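Local coordinates for putative alpha-galactosidase (Bacteroides fragilis, PDB 4NZJ), which probably hydrolyses alpha-D-galactosides, releasing terminal, non-reducing alpha-D-galactose residues, at residues D386-A392 / W404-A409. Where two conformers were deposited one is given. Residues are numbered along the deposited sequence.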
loop_
_atom_site.group_PDB
_atom_site.type_symbol
_atom_site.label_atom_id
_atom_site.label_comp_id
_atom_site.label_asym_id
_atom_site.label_seq_id
_atom_site.Cartn_x
_atom_site.Cartn_y
_atom_site.Cartn_z
ATOM N N ASP A 386 0.397 -2.726 -10.796
ATOM C CA ASP A 386 0.948 -2.812 -12.148
ATOM C C ASP A 386 2.405 -2.352 -12.164
ATOM O O ASP A 386 2.721 -1.294 -11.631
ATOM C CB ASP A 386 0.138 -1.980 -13.133
ATOM C CG ASP A 386 0.604 -2.171 -14.563
ATOM O OD1 ASP A 386 0.244 -3.201 -15.176
ATOM O OD2 ASP A 386 1.352 -1.310 -15.076
ATOM N N VAL A 387 3.268 -3.137 -12.807
ATOM C CA VAL A 387 4.715 -2.896 -12.741
ATOM C C VAL A 387 5.157 -1.572 -13.380
ATOM O O VAL A 387 6.216 -1.048 -13.043
ATOM C CB VAL A 387 5.537 -4.070 -13.325
ATOM C CG1 VAL A 387 5.204 -5.365 -12.596
ATOM C CG2 VAL A 387 5.321 -4.217 -14.826
ATOM N N LEU A 388 4.360 -1.015 -14.284
ATOM C CA LEU A 388 4.720 0.278 -14.872
ATOM C C LEU A 388 4.682 1.382 -13.804
ATOM O O LEU A 388 5.464 2.328 -13.858
ATOM C CB LEU A 388 3.811 0.628 -16.053
ATOM C CG LEU A 388 4.226 1.856 -16.874
ATOM C CD1 LEU A 388 5.579 1.660 -17.539
ATOM C CD2 LEU A 388 3.153 2.170 -17.904
ATOM N N GLY A 389 3.787 1.241 -12.836
ATOM C CA GLY A 389 3.776 2.107 -11.663
ATOM C C GLY A 389 3.322 3.527 -11.928
ATOM O O GLY A 389 3.755 4.454 -11.247
ATOM N N ARG A 390 2.443 3.705 -12.908
ATOM C CA ARG A 390 1.930 5.033 -13.234
ATOM C C ARG A 390 0.764 5.391 -12.315
ATOM O O ARG A 390 -0.174 4.609 -12.149
ATOM C CB ARG A 390 1.477 5.096 -14.696
ATOM C CG ARG A 390 2.585 4.891 -15.718
ATOM C CD ARG A 390 3.246 6.197 -16.142
ATOM N NE ARG A 390 3.674 6.151 -17.541
ATOM C CZ ARG A 390 4.859 5.713 -17.955
ATOM N NH1 ARG A 390 5.763 5.287 -17.082
ATOM N NH2 ARG A 390 5.145 5.706 -19.248
ATOM N N GLN A 391 0.828 6.571 -11.709
ATOM C CA GLN A 391 -0.307 7.121 -10.991
ATOM C C GLN A 391 -1.290 7.640 -12.034
ATOM O O GLN A 391 -0.915 8.421 -12.901
ATOM C CB GLN A 391 0.136 8.253 -10.060
ATOM C CG GLN A 391 -1.001 9.045 -9.443
ATOM C CD GLN A 391 -0.553 9.902 -8.273
ATOM O OE1 GLN A 391 0.328 9.511 -7.503
ATOM N NE2 GLN A 391 -1.162 11.074 -8.133
ATOM N N ALA A 392 -2.540 7.198 -11.958
ATOM C CA ALA A 392 -3.555 7.650 -12.914
ATOM C C ALA A 392 -3.649 9.169 -12.954
ATOM O O ALA A 392 -3.567 9.830 -11.918
ATOM C CB ALA A 392 -4.911 7.078 -12.561
ATOM N N TRP A 404 -10.498 9.069 -14.866
ATOM C CA TRP A 404 -9.096 8.853 -14.518
ATOM C C TRP A 404 -8.528 7.798 -15.452
ATOM O O TRP A 404 -9.212 6.832 -15.781
ATOM C CB TRP A 404 -8.964 8.362 -13.083
ATOM C CG TRP A 404 -9.366 9.330 -12.024
ATOM C CD1 TRP A 404 -10.635 9.674 -11.662
ATOM C CD2 TRP A 404 -8.490 10.037 -11.141
ATOM N NE1 TRP A 404 -10.604 10.575 -10.622
ATOM C CE2 TRP A 404 -9.299 10.808 -10.278
ATOM C CE3 TRP A 404 -7.101 10.101 -11.001
ATOM C CZ2 TRP A 404 -8.762 11.640 -9.289
ATOM C CZ3 TRP A 404 -6.566 10.926 -10.013
ATOM C CH2 TRP A 404 -7.398 11.683 -9.173
ATOM N N VAL A 405 -7.273 7.965 -15.856
ATOM C CA VAL A 405 -6.657 7.091 -16.852
ATOM C C VAL A 405 -5.269 6.667 -16.392
ATOM O O VAL A 405 -4.433 7.514 -16.066
ATOM C CB VAL A 405 -6.544 7.798 -18.211
ATOM C CG1 VAL A 405 -5.958 6.861 -19.258
ATOM C CG2 VAL A 405 -7.907 8.307 -18.649
ATOM N N LYS A 406 -5.034 5.356 -16.382
ATOM C CA LYS A 406 -3.772 4.775 -15.923
ATOM C C LYS A 406 -3.199 3.856 -17.006
ATOM O O LYS A 406 -3.726 2.766 -17.231
ATOM C CB LYS A 406 -4.011 3.977 -14.636
ATOM C CG LYS A 406 -2.763 3.526 -13.873
ATOM C CD LYS A 406 -3.150 2.472 -12.844
ATOM C CE LYS A 406 -2.165 2.321 -11.692
ATOM N NZ LYS A 406 -0.775 2.016 -12.115
ATOM N N PRO A 407 -2.114 4.279 -17.673
ATOM C CA PRO A 407 -1.435 3.368 -18.595
ATOM C C PRO A 407 -0.863 2.166 -17.849
ATOM O O PRO A 407 -0.408 2.318 -16.719
ATOM C CB PRO A 407 -0.309 4.232 -19.187
ATOM C CG PRO A 407 -0.718 5.642 -18.921
ATOM C CD PRO A 407 -1.462 5.598 -17.626
ATOM N N LEU A 408 -0.920 0.987 -18.465
ATOM C CA LEU A 408 -0.440 -0.260 -17.859
ATOM C C LEU A 408 0.773 -0.797 -18.615
ATOM O O LEU A 408 1.008 -0.429 -19.764
ATOM C CB LEU A 408 -1.555 -1.309 -17.848
ATOM C CG LEU A 408 -2.869 -0.898 -17.175
ATOM C CD1 LEU A 408 -3.930 -1.967 -17.382
ATOM C CD2 LEU A 408 -2.664 -0.639 -15.690
ATOM N N ALA A 409 1.539 -1.676 -17.974
ATOM C CA ALA A 409 2.797 -2.161 -18.549
ATOM C C ALA A 409 2.603 -2.889 -19.880
ATOM O O ALA A 409 3.458 -2.806 -20.768
ATOM C CB ALA A 409 3.516 -3.064 -17.563
HETATM O O HOH W 1 1.029 0.663 -10.376
HETATM O O HOH W 2 0.734 1.392 -14.388
#
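K406 NZ donates a hydrogen bond to R390 O at 2.7 Å. Its side chain is extended as far as CE. D386 OD2 accepts from A409 N at 2.9 Å, and D386 OD1 accepts a weak second hydrogen bond from A409 N at 3.4 Å. D386 OD2 also accepts from L388 N, 3.1 Å away, which makes an Asx turn at the start of the type I turn D386-G389. Two waters fill the gap between these bonds. One joins D386 O to K406 NZ. The other links D386 OD2, R390 N, K406 NZ and P407 O. Apolar contacts lie beyond: V387 CG2 meets A409 CB at 3.5 Å, and L388 packs on A409 and P407. Towards the other end, A392 CA approaches V405 O at 3.3 Å, and A392 CB lies against K406 and W404. M353 of helix 341-353 touches all three. The contact thus ties the linker after helix 378-384 to strand 401-407 and the residues just after it, at the junction of the catalytic TIM barrel and the C-terminal beta-sheet domain.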